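Local atomic coordinates of N-acetyltransferase domain-containing protein (Pyrococcus horikoshii, PDB entry 1WWZ), a protein that binds acetyl coenzyme A and, as a member of the GNAT family, probably transfers its acetyl group to an acceptor that is not known. Residues 79-84 with 150-155; 131-136 with 141-146. All blocks are in the same frame, centred on the assembly; numbering follows the deposited sequence.

Interaction 1 of 2, residues 79-84 with 150-155; sequences KYEGRI and WVRMIK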
ATOM      1  N   LYS A  79      -7.024  26.525  -3.966  1.00 18.20           N
ATOM      2  CA  LYS A  79      -7.300  27.678  -4.815  1.00 20.27           C
ATOM      3  C   LYS A  79      -6.746  27.423  -6.209  1.00 21.45           C
ATOM      4  O   LYS A  79      -7.214  28.000  -7.187  1.00 21.02           O
ATOM      5  CB  LYS A  79      -6.658  28.933  -4.221  1.00 23.15           C
ATOM      6  CG  LYS A  79      -7.106  29.238  -2.793  1.00 25.30           C
ATOM      7  CD  LYS A  79      -6.414  30.480  -2.240  1.00 28.87           C
ATOM      8  CE  LYS A  79      -6.829  31.733  -2.993  1.00 29.09           C
ATOM      9  NZ  LYS A  79      -8.285  31.979  -2.836  1.00 28.12           N
ATOM     10  N   TYR A  80      -5.750  26.545  -6.296  1.00 21.13           N
ATOM     11  CA  TYR A  80      -5.135  26.216  -7.576  1.00 22.77           C
ATOM     12  C   TYR A  80      -6.027  25.289  -8.399  1.00 23.61           C
ATOM     13  O   TYR A  80      -6.127  25.437  -9.616  1.00 24.02           O
ATOM     14  CB  TYR A  80      -3.770  25.574  -7.333  1.00 22.66           C
ATOM     15  CG  TYR A  80      -2.854  26.457  -6.524  1.00 24.40           C
ATOM     16  CD1 TYR A  80      -2.222  27.559  -7.102  1.00 23.94           C
ATOM     17  CD2 TYR A  80      -2.653  26.217  -5.166  1.00 24.17           C
ATOM     18  CE1 TYR A  80      -1.410  28.401  -6.344  1.00 26.87           C
ATOM     19  CE2 TYR A  80      -1.850  27.046  -4.402  1.00 26.82           C
ATOM     20  CZ  TYR A  80      -1.230  28.136  -4.993  1.00 26.46           C
ATOM     21  OH  TYR A  80      -0.433  28.953  -4.230  1.00 30.04           O
ATOM     22  N   GLU A  81      -6.684  24.341  -7.735  1.00 22.79           N
ATOM     23  CA  GLU A  81      -7.578  23.412  -8.423  1.00 24.00           C
ATOM     24  C   GLU A  81      -8.995  23.981  -8.408  1.00 24.65           C
ATOM     25  O   GLU A  81      -9.896  23.465  -9.071  1.00 25.20           O
ATOM     26  CB  GLU A  81      -7.573  22.046  -7.733  1.00 23.32           C
ATOM     27  CG  GLU A  81      -6.205  21.387  -7.642  1.00 23.93           C
ATOM     28  CD  GLU A  81      -5.554  21.193  -8.999  1.00 25.65           C
ATOM     29  OE1 GLU A  81      -6.217  20.651  -9.906  1.00 26.11           O
ATOM     30  OE2 GLU A  81      -4.377  21.575  -9.156  1.00 25.49           O
ATOM     31  N   GLY A  82      -9.183  25.043  -7.632  1.00 24.98           N
ATOM     32  CA  GLY A  82     -10.483  25.683  -7.538  1.00 24.08           C
ATOM     33  C   GLY A  82     -11.590  24.809  -6.981  1.00 24.69           C
ATOM     34  O   GLY A  82     -12.763  25.039  -7.275  1.00 25.52           O
ATOM     35  N   ARG A  83     -11.234  23.813  -6.173  1.00 23.19           N
ATOM     36  CA  ARG A  83     -12.230  22.918  -5.599  1.00 22.12           C
ATOM     37  C   ARG A  83     -11.650  22.075  -4.468  1.00 21.79           C
ATOM     38  O   ARG A  83     -10.457  22.145  -4.181  1.00 21.17           O
ATOM     39  CB  ARG A  83     -12.787  21.999  -6.690  1.00 24.75           C
ATOM     40  CG  ARG A  83     -11.728  21.134  -7.349  1.00 24.63           C
ATOM     41  CD  ARG A  83     -12.215  20.566  -8.671  1.00 26.73           C
ATOM     42  NE  ARG A  83     -11.174  19.776  -9.325  1.00 26.89           N
ATOM     43  CZ  ARG A  83     -10.928  18.499  -9.052  1.00 26.91           C
ATOM     44  NH1 ARG A  83     -11.655  17.873  -8.142  1.00 26.83           N
ATOM     45  NH2 ARG A  83      -9.959  17.847  -9.682  1.00 27.34           N
ATOM     46  N   ILE A  84     -12.502  21.286  -3.824  1.00 21.45           N
ATOM     47  CA  ILE A  84     -12.070  20.422  -2.734  1.00 20.54           C
ATOM     48  C   ILE A  84     -11.215  19.289  -3.288  1.00 20.19           C
ATOM     49  O   ILE A  84     -11.581  18.650  -4.274  1.00 20.24           O
ATOM     50  CB  ILE A  84     -13.280  19.795  -1.991  1.00 21.36           C
ATOM     51  CG1 ILE A  84     -14.087  20.890  -1.291  1.00 23.91           C
ATOM     52  CG2 ILE A  84     -12.799  18.739  -0.997  1.00 19.48           C
ATOM     53  CD1 ILE A  84     -13.299  21.673  -0.272  1.00 26.44           C
ATOM     54  N   TRP A 150       8.825  26.545  -1.363  1.00 22.22           N
ATOM     55  CA  TRP A 150       7.929  25.395  -1.480  1.00 21.42           C
ATOM     56  C   TRP A 150       7.510  25.016  -2.896  1.00 20.82           C
ATOM     57  O   TRP A 150       7.256  25.876  -3.739  1.00 21.95           O
ATOM     58  CB  TRP A 150       6.666  25.626  -0.637  1.00 20.78           C
ATOM     59  CG  TRP A 150       6.950  25.942   0.796  1.00 20.13           C
ATOM     60  CD1 TRP A 150       7.037  27.180   1.364  1.00 20.76           C
ATOM     61  CD2 TRP A 150       7.233  25.002   1.836  1.00 21.45           C
ATOM     62  NE1 TRP A 150       7.363  27.070   2.692  1.00 21.88           N
ATOM     63  CE2 TRP A 150       7.492  25.744   3.009  1.00 21.09           C
ATOM     64  CE3 TRP A 150       7.305  23.604   1.889  1.00 21.80           C
ATOM     65  CZ2 TRP A 150       7.808  25.133   4.227  1.00 21.49           C
ATOM     66  CZ3 TRP A 150       7.621  22.995   3.101  1.00 22.39           C
ATOM     67  CH2 TRP A 150       7.871  23.762   4.251  1.00 22.28           C
ATOM     68  N   VAL A 151       7.427  23.708  -3.133  1.00 20.10           N
ATOM     69  CA  VAL A 151       7.020  23.155  -4.423  1.00 19.25           C
ATOM     70  C   VAL A 151       5.678  22.435  -4.265  1.00 19.54           C
ATOM     71  O   VAL A 151       5.481  21.694  -3.304  1.00 19.82           O
ATOM     72  CB  VAL A 151       8.058  22.135  -4.937  1.00 19.61           C
ATOM     73  CG1 VAL A 151       7.563  21.478  -6.220  1.00 19.40           C
ATOM     74  CG2 VAL A 151       9.386  22.827  -5.165  1.00 20.78           C
ATOM     75  N   ARG A 152       4.757  22.661  -5.198  1.00 18.18           N
ATOM     76  CA  ARG A 152       3.447  22.016  -5.139  1.00 18.10           C
ATOM     77  C   ARG A 152       3.409  20.802  -6.056  1.00 18.34           C
ATOM     78  O   ARG A 152       3.812  20.870  -7.222  1.00 19.03           O
ATOM     79  CB  ARG A 152       2.329  22.990  -5.537  1.00 17.35           C
ATOM     80  CG  ARG A 152       0.913  22.423  -5.339  1.00 19.75           C
ATOM     81  CD  ARG A 152      -0.179  23.463  -5.646  1.00 19.60           C
ATOM     82  NE  ARG A 152      -0.326  23.734  -7.075  1.00 21.93           N
ATOM     83  CZ  ARG A 152      -1.258  23.189  -7.857  1.00 23.05           C
ATOM     84  NH1 ARG A 152      -2.149  22.338  -7.357  1.00 22.50           N
ATOM     85  NH2 ARG A 152      -1.288  23.483  -9.152  1.00 24.77           N
ATOM     86  N   MET A 153       2.935  19.685  -5.519  1.00 17.70           N
ATOM     87  CA  MET A 153       2.828  18.458  -6.290  1.00 18.03           C
ATOM     88  C   MET A 153       1.393  17.972  -6.262  1.00 19.29           C
ATOM     89  O   MET A 153       0.673  18.180  -5.284  1.00 17.55           O
ATOM     90  CB  MET A 153       3.767  17.388  -5.733  1.00 18.81           C
ATOM     91  CG  MET A 153       5.226  17.800  -5.815  1.00 19.79           C
ATOM     92  SD  MET A 153       6.382  16.515  -5.344  1.00 20.23           S
ATOM     93  CE  MET A 153       6.371  15.496  -6.836  1.00 21.64           C
ATOM     94  N   ILE A 154       0.980  17.320  -7.339  1.00 19.81           N
ATOM     95  CA  ILE A 154      -0.388  16.845  -7.433  1.00 21.86           C
ATOM     96  C   ILE A 154      -0.451  15.467  -8.080  1.00 21.75           C
ATOM     97  O   ILE A 154       0.395  15.119  -8.906  1.00 20.60           O
ATOM     98  CB  ILE A 154      -1.232  17.842  -8.269  1.00 23.84           C
ATOM     99  CG1 ILE A 154      -2.717  17.657  -7.982  1.00 27.60           C
ATOM    100  CG2 ILE A 154      -0.941  17.669  -9.751  1.00 27.42           C
ATOM    101  CD1 ILE A 154      -3.194  18.476  -6.803  1.00 28.30           C
ATOM    102  N   LYS A 155      -1.443  14.681  -7.677  1.00 21.26           N
ATOM    103  CA  LYS A 155      -1.723  13.384  -8.264  1.00 23.02           C
ATOM    104  C   LYS A 155      -3.197  13.269  -8.649  1.00 23.73           C
ATOM    105  O   LYS A 155      -4.109  13.477  -7.859  1.00 23.05           O
ATOM    106  CB  LYS A 155      -1.345  12.302  -7.250  1.00 23.51           C
ATOM    107  CG  LYS A 155      -1.583  10.883  -7.778  1.00 24.01           C
ATOM    108  CD  LYS A 155      -1.185   9.793  -6.781  1.00 24.41           C
ATOM    109  CE  LYS A 155      -1.551   8.385  -7.274  1.00 27.03           C
ATOM    110  NZ  LYS A 155      -0.832   8.085  -8.505  1.00 30.64           N
TER
HETATM  111  O   HOH W   1      -3.419  23.196 -11.075  1.00 47.33           O

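Interaction 2 of 2, residues 131-136 with 141-146; sequences GAMNLY and FKKVGK. With ACO (acetyl coenzyme *a), chain C.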
ATOM      1  N   GLY A 131      14.615  13.859  -1.686  1.00 19.86           N
ATOM      2  CA  GLY A 131      14.242  12.522  -1.258  1.00 20.53           C
ATOM      3  C   GLY A 131      12.741  12.318  -1.243  1.00 19.72           C
ATOM      4  O   GLY A 131      12.229  11.335  -1.781  1.00 20.49           O
ATOM      5  N   ALA A 132      12.029  13.250  -0.622  1.00 19.56           N
ATOM      6  CA  ALA A 132      10.577  13.161  -0.552  1.00 19.68           C
ATOM      7  C   ALA A 132       9.981  13.293  -1.951  1.00 19.38           C
ATOM      8  O   ALA A 132       9.066  12.556  -2.316  1.00 18.87           O
ATOM      9  CB  ALA A 132      10.026  14.254   0.364  1.00 19.73           C
ATOM     10  N   MET A 133      10.501  14.230  -2.738  1.00 20.23           N
ATOM     11  CA  MET A 133       9.983  14.419  -4.084  1.00 21.26           C
ATOM     12  C   MET A 133      10.190  13.176  -4.944  1.00 20.93           C
ATOM     13  O   MET A 133       9.352  12.859  -5.788  1.00 20.25           O
ATOM     14  CB  MET A 133      10.621  15.646  -4.740  1.00 22.01           C
ATOM     15  CG  MET A 133      10.206  16.961  -4.089  1.00 24.44           C
ATOM     16  SD  MET A 133      10.747  18.415  -5.008  1.00 31.87           S
ATOM     17  CE  MET A 133      12.468  18.383  -4.661  1.00 27.50           C
ATOM     18  N   ASN A 134      11.301  12.471  -4.733  1.00 21.97           N
ATOM     19  CA  ASN A 134      11.560  11.249  -5.495  1.00 22.44           C
ATOM     20  C   ASN A 134      10.490  10.219  -5.149  1.00 22.38           C
ATOM     21  O   ASN A 134       9.926   9.572  -6.031  1.00 21.90           O
ATOM     22  CB  ASN A 134      12.947  10.679  -5.172  1.00 24.57           C
ATOM     23  CG  ASN A 134      13.202   9.338  -5.859  1.00 27.35           C
ATOM     24  OD1 ASN A 134      12.999   9.196  -7.067  1.00 30.87           O
ATOM     25  ND2 ASN A 134      13.656   8.356  -5.091  1.00 29.81           N
ATOM     26  N   LEU A 135      10.208  10.074  -3.857  1.00 21.84           N
ATOM     27  CA  LEU A 135       9.193   9.129  -3.411  1.00 20.72           C
ATOM     28  C   LEU A 135       7.832   9.491  -4.004  1.00 19.17           C
ATOM     29  O   LEU A 135       7.127   8.634  -4.535  1.00 19.10           O
ATOM     30  CB  LEU A 135       9.110   9.114  -1.879  1.00 21.02           C
ATOM     31  CG  LEU A 135       8.030   8.214  -1.261  1.00 22.19           C
ATOM     32  CD1 LEU A 135       8.136   6.799  -1.831  1.00 22.68           C
ATOM     33  CD2 LEU A 135       8.186   8.198   0.255  1.00 23.52           C
ATOM     34  N   TYR A 136       7.456  10.763  -3.919  1.00 17.82           N
ATOM     35  CA  TYR A 136       6.166  11.183  -4.460  1.00 17.36           C
ATOM     36  C   TYR A 136       6.025  10.923  -5.964  1.00 17.78           C
ATOM     37  O   TYR A 136       4.970  10.483  -6.426  1.00 17.23           O
ATOM     38  CB  TYR A 136       5.917  12.669  -4.177  1.00 15.66           C
ATOM     39  CG  TYR A 136       5.729  13.004  -2.709  1.00 16.83           C
ATOM     40  CD1 TYR A 136       4.924  12.210  -1.887  1.00 17.96           C
ATOM     41  CD2 TYR A 136       6.320  14.137  -2.154  1.00 16.96           C
ATOM     42  CE1 TYR A 136       4.713  12.543  -0.544  1.00 18.97           C
ATOM     43  CE2 TYR A 136       6.115  14.478  -0.817  1.00 17.73           C
ATOM     44  CZ  TYR A 136       5.309  13.677  -0.019  1.00 19.64           C
ATOM     45  OH  TYR A 136       5.093  14.020   1.299  1.00 19.61           O
ATOM     46  N   PHE A 141       2.932  11.439  -8.356  1.00 20.58           N
ATOM     47  CA  PHE A 141       2.823  12.873  -8.108  1.00 20.63           C
ATOM     48  C   PHE A 141       3.696  13.625  -9.103  1.00 22.04           C
ATOM     49  O   PHE A 141       4.769  13.152  -9.481  1.00 22.75           O
ATOM     50  CB  PHE A 141       3.267  13.211  -6.679  1.00 19.72           C
ATOM     51  CG  PHE A 141       2.225  12.923  -5.633  1.00 19.83           C
ATOM     52  CD1 PHE A 141       1.320  13.906  -5.246  1.00 19.42           C
ATOM     53  CD2 PHE A 141       2.142  11.665  -5.041  1.00 20.06           C
ATOM     54  CE1 PHE A 141       0.348  13.646  -4.285  1.00 20.05           C
ATOM     55  CE2 PHE A 141       1.170  11.391  -4.074  1.00 20.92           C
ATOM     56  CZ  PHE A 141       0.272  12.386  -3.696  1.00 20.60           C
ATOM     57  N   LYS A 142       3.227  14.793  -9.528  1.00 21.49           N
ATOM     58  CA  LYS A 142       3.965  15.621 -10.472  1.00 23.87           C
ATOM     59  C   LYS A 142       4.087  17.043  -9.930  1.00 23.56           C
ATOM     60  O   LYS A 142       3.170  17.551  -9.285  1.00 21.88           O
ATOM     61  CB  LYS A 142       3.243  15.652 -11.826  1.00 25.22           C
ATOM     62  CG  LYS A 142       3.096  14.293 -12.495  1.00 29.36           C
ATOM     63  CD  LYS A 142       2.328  14.410 -13.804  1.00 32.80           C
ATOM     64  CE  LYS A 142       2.198  13.059 -14.491  1.00 34.33           C
ATOM     65  NZ  LYS A 142       3.535  12.466 -14.780  1.00 37.73           N
ATOM     66  N   LYS A 143       5.229  17.674 -10.179  1.00 25.00           N
ATOM     67  CA  LYS A 143       5.449  19.043  -9.731  1.00 25.72           C
ATOM     68  C   LYS A 143       4.599  19.932 -10.627  1.00 26.90           C
ATOM     69  O   LYS A 143       4.596  19.759 -11.845  1.00 27.08           O
ATOM     70  CB  LYS A 143       6.927  19.409  -9.865  1.00 27.44           C
ATOM     71  CG  LYS A 143       7.846  18.498  -9.068  1.00 27.50           C
ATOM     72  CD  LYS A 143       9.305  18.880  -9.239  1.00 29.39           C
ATOM     73  CE  LYS A 143      10.214  17.886  -8.534  1.00 29.80           C
ATOM     74  NZ  LYS A 143      11.657  18.222  -8.714  1.00 29.50           N
ATOM     75  N   VAL A 144       3.877  20.879 -10.038  1.00 26.36           N
ATOM     76  CA  VAL A 144       3.019  21.743 -10.836  1.00 28.15           C
ATOM     77  C   VAL A 144       3.102  23.227 -10.509  1.00 28.40           C
ATOM     78  O   VAL A 144       2.419  24.039 -11.130  1.00 29.72           O
ATOM     79  CB  VAL A 144       1.548  21.303 -10.722  1.00 28.59           C
ATOM     80  CG1 VAL A 144       1.381  19.916 -11.313  1.00 29.21           C
ATOM     81  CG2 VAL A 144       1.114  21.312  -9.260  1.00 29.38           C
ATOM     82  N   GLY A 145       3.938  23.586  -9.545  1.00 28.32           N
ATOM     83  CA  GLY A 145       4.063  24.986  -9.187  1.00 27.75           C
ATOM     84  C   GLY A 145       4.999  25.197  -8.022  1.00 27.28           C
ATOM     85  O   GLY A 145       5.574  24.247  -7.498  1.00 25.13           O
ATOM     86  N   LYS A 146       5.154  26.449  -7.612  1.00 27.78           N
ATOM     87  CA  LYS A 146       6.034  26.774  -6.502  1.00 29.60           C
ATOM     88  C   LYS A 146       5.566  28.020  -5.771  1.00 29.22           C
ATOM     89  O   LYS A 146       4.782  28.814  -6.294  1.00 30.15           O
ATOM     90  CB  LYS A 146       7.457  27.007  -7.004  1.00 31.10           C
ATOM     91  CG  LYS A 146       7.579  28.213  -7.919  1.00 34.81           C
ATOM     92  CD  LYS A 146       9.021  28.485  -8.309  1.00 37.30           C
ATOM     93  CE  LYS A 146       9.108  29.648  -9.283  1.00 37.69           C
ATOM     94  NZ  LYS A 146       8.346  29.371 -10.533  1.00 40.23           N
TER
HETATM   95  N1A ACO C1001      16.881   9.866  -1.516  1.00 47.04           N
HETATM   96  C2A ACO C1001      16.393   9.223  -2.578  1.00 46.29           C
HETATM   97  N3A ACO C1001      15.217   8.529  -2.634  1.00 46.43           N
HETATM   98  C4A ACO C1001      14.518   8.539  -1.416  1.00 46.35           C
HETATM   99  C5A ACO C1001      14.960   9.174  -0.272  1.00 46.76           C
HETATM  100  C6A ACO C1001      16.232   9.876  -0.344  1.00 46.92           C
HETATM  101  N6A ACO C1001      16.754  10.507   0.713  1.00 47.41           N
HETATM  102  N7A ACO C1001      14.050   8.987   0.763  1.00 46.48           N
HETATM  103  C8A ACO C1001      13.100   8.271   0.228  1.00 46.23           C
HETATM  104  N9A ACO C1001      13.308   7.956  -1.112  1.00 45.20           N
HETATM  105  C1B ACO C1001      12.480   7.182  -2.021  1.00 44.31           C
HETATM  106  C2B ACO C1001      13.094   5.842  -2.462  1.00 44.05           C
HETATM  107  O2B ACO C1001      12.539   5.532  -3.756  1.00 43.93           O
HETATM  108  C3B ACO C1001      12.703   4.898  -1.293  1.00 43.32           C
HETATM  109  O3B ACO C1001      12.659   3.566  -1.842  1.00 44.49           O
HETATM  110  P3B ACO C1001      13.865   2.502  -1.869  1.00 45.57           P
HETATM  111  O7A ACO C1001      14.911   3.170  -2.708  1.00 44.86           O
HETATM  112  O8A ACO C1001      13.311   1.319  -2.509  1.00 46.32           O
HETATM  113  O9A ACO C1001      14.272   2.285  -0.463  1.00 45.29           O
HETATM  114  C4B ACO C1001      11.321   5.377  -0.936  1.00 41.68           C
HETATM  115  O4B ACO C1001      11.279   6.743  -1.439  1.00 43.34           O
HETATM  116  C5B ACO C1001      11.042   5.523   0.544  1.00 37.98           C
HETATM  117  O5B ACO C1001      11.464   4.419   1.326  1.00 31.93           O
HETATM  118  P1A ACO C1001      11.035   4.365   2.856  1.00 27.94           P
HETATM  119  O1A ACO C1001      12.033   3.564   3.563  1.00 27.26           O
HETATM  120  O2A ACO C1001       9.593   3.899   2.923  1.00 29.75           O
HETATM  121  O3A ACO C1001      11.315   5.923   3.285  1.00 29.32           O
HETATM  122  P2A ACO C1001      11.086   6.574   4.669  1.00 24.55           P
HETATM  123  O4A ACO C1001      12.404   7.138   5.019  1.00 28.82           O
HETATM  124  O5A ACO C1001      10.508   5.533   5.562  1.00 23.23           O
HETATM  125  O6A ACO C1001      10.035   7.703   4.462  1.00 24.11           O
HETATM  126  CBP ACO C1001      10.064  10.199   4.343  1.00 21.66           C
HETATM  127  CCP ACO C1001      10.235   8.902   3.589  1.00 22.69           C
HETATM  128  CDP ACO C1001      10.189  11.347   3.286  1.00 21.28           C
HETATM  129  CEP ACO C1001       8.688  10.225   5.045  1.00 20.22           C
HETATM  130  CAP ACO C1001      11.208  10.280   5.426  1.00 19.66           C
HETATM  131  OAP ACO C1001      12.473  10.292   4.769  1.00 20.02           O
HETATM  132  C9P ACO C1001      11.174  11.528   6.346  1.00 17.98           C
HETATM  133  O9P ACO C1001      10.591  11.515   7.422  1.00 16.89           O
HETATM  134  N8P ACO C1001      11.821  12.646   5.884  1.00 19.22           N
HETATM  135  C7P ACO C1001      11.888  13.934   6.620  1.00 19.67           C
HETATM  136  C6P ACO C1001      10.558  14.713   6.647  1.00 22.22           C
HETATM  137  C5P ACO C1001      10.064  15.065   5.265  1.00 24.16           C
HETATM  138  O5P ACO C1001      10.838  15.564   4.408  1.00 24.75           O
HETATM  139  N4P ACO C1001       8.791  14.855   4.968  1.00 25.13           N
HETATM  140  C3P ACO C1001       7.956  15.073   3.781  1.00 27.64           C
HETATM  141  C2P ACO C1001       7.575  16.555   3.837  1.00 30.76           C
HETATM  142  S1P ACO C1001       6.458  16.892   2.370  1.00 34.17           S
HETATM  143  C   ACO C1001       5.088  16.806   3.048  1.00 35.60           C
HETATM  144  O   ACO C1001       4.801  16.566   4.312  1.00 37.41           O
HETATM  145  CH3 ACO C1001       3.581  16.988   2.404  1.00 34.99           C

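Interaction 1 of 2, residues 79-84 with 150-155
Tyr80 lies along the side chain of Arg152, the two running past each other in opposite directions with ring and guanidinium planes only 15° apart. Its CB sits over the centre of the guanidinium face, 3.5 Å from Arg152 CZ, while the near side of the ring meets the shaft, CD2 lying 3.7 Å from Arg152 CD and Arg152 NE over one ring face. Arg152 reaches the position by leaving the strand with CG anti to the backbone N (chi1 -173°) and then bending at its third torsion. Residues 79-82 form the turn between strands 65-78 and 83-93 of the GNAT sheet. Strand 120-126 separates this hairpin end from strand 150-156, and the contact is made by long side chains reaching across. Glu81 does so from the edge: Arg152 NH1 donates to the anti lone pair of Glu81 OE2 at 3.0 Å and 166°, a salt bridge in the guanidinium plane. A water bonded to Glu81 OE2 and Arg152 NH2 closes a second path. Glu122 also bridges to Arg152 NH1, and Arg156 takes Glu81 OE1. Ile154 CD1 lies beside Glu81 OE2, at 4.1 Å. Gly82, with positive phi, and Arg83 together oppose Ser78 in a G1 beta bulge.

Interaction 2 of 2, residues 131-136 with 141-146
Phe141 meets the end of helix 130-138 through both backbone and ring. Its N donates to Tyr136 O at 3.0 Å, with the donor 38° out of the carbonyl plane, and this bond ties it to the last turn of the helix. The side chains start close together, Tyr136 CB lying 3.7 Å from Phe141 CB. Further out the rings form an edge-to-face pair, the edge of Tyr136 toward the face of Phe141, with centroids 5.5 Å apart and planes at 58°. The carbonyl oxygen of Tyr136 also lies at the edge of the Phe141 ring, 3.4 Å from Phe141 CD2. Ile121 and Leu123 of the sheet and Leu111 of helix 102-115 pack round the same phenyl group. Two residues on, Lys143 stretches its extended chain across the bent tip of Met133 at about a right angle, bringing CE to 3.6 Å from Met133 SD. Helix 130-138 and strand 142-147 belong to the C-terminal part of the GNAT fold, where the helix also lines the cofactor pocket: Asn134 ND2 donates to N3A of the adenine. Tyr136 carries the contact into that pocket, where Tyr136 OH lies 3.3 Å from ACO C, the acetyl carbonyl carbon, with the thioester sulfur at the ring edge. The aromatic packing on Phe141 probably helps, together with Phe91 and Leu107, to hold the tyrosine ring and its hydroxyl beside the thioester.

How the interactions relate
Interactions 1 and 2 are joined through the hairpin of strands 142-147 and 150-156, and their centres lie 12 Å apart. Arg152 takes part in both the contact and the hairpin: its O lies 2.8 Å from Val144 N and its N 2.9 Å from Gly145 O, both probable hydrogen bonds at a classic beta bulge. Packing adds to this, with Ile154 CG2 3.6 Å from Val144 CG1. Interaction 2 borders the acetyl-CoA pocket directly through helix 130-138; the side chain of Arg152 is about 10 Å from that cofactor, and Lys155, in the same strand, salt-bridges a second acetyl-CoA. Met153 links the two regions, its side chain touching Met133, Tyr136 and Phe141.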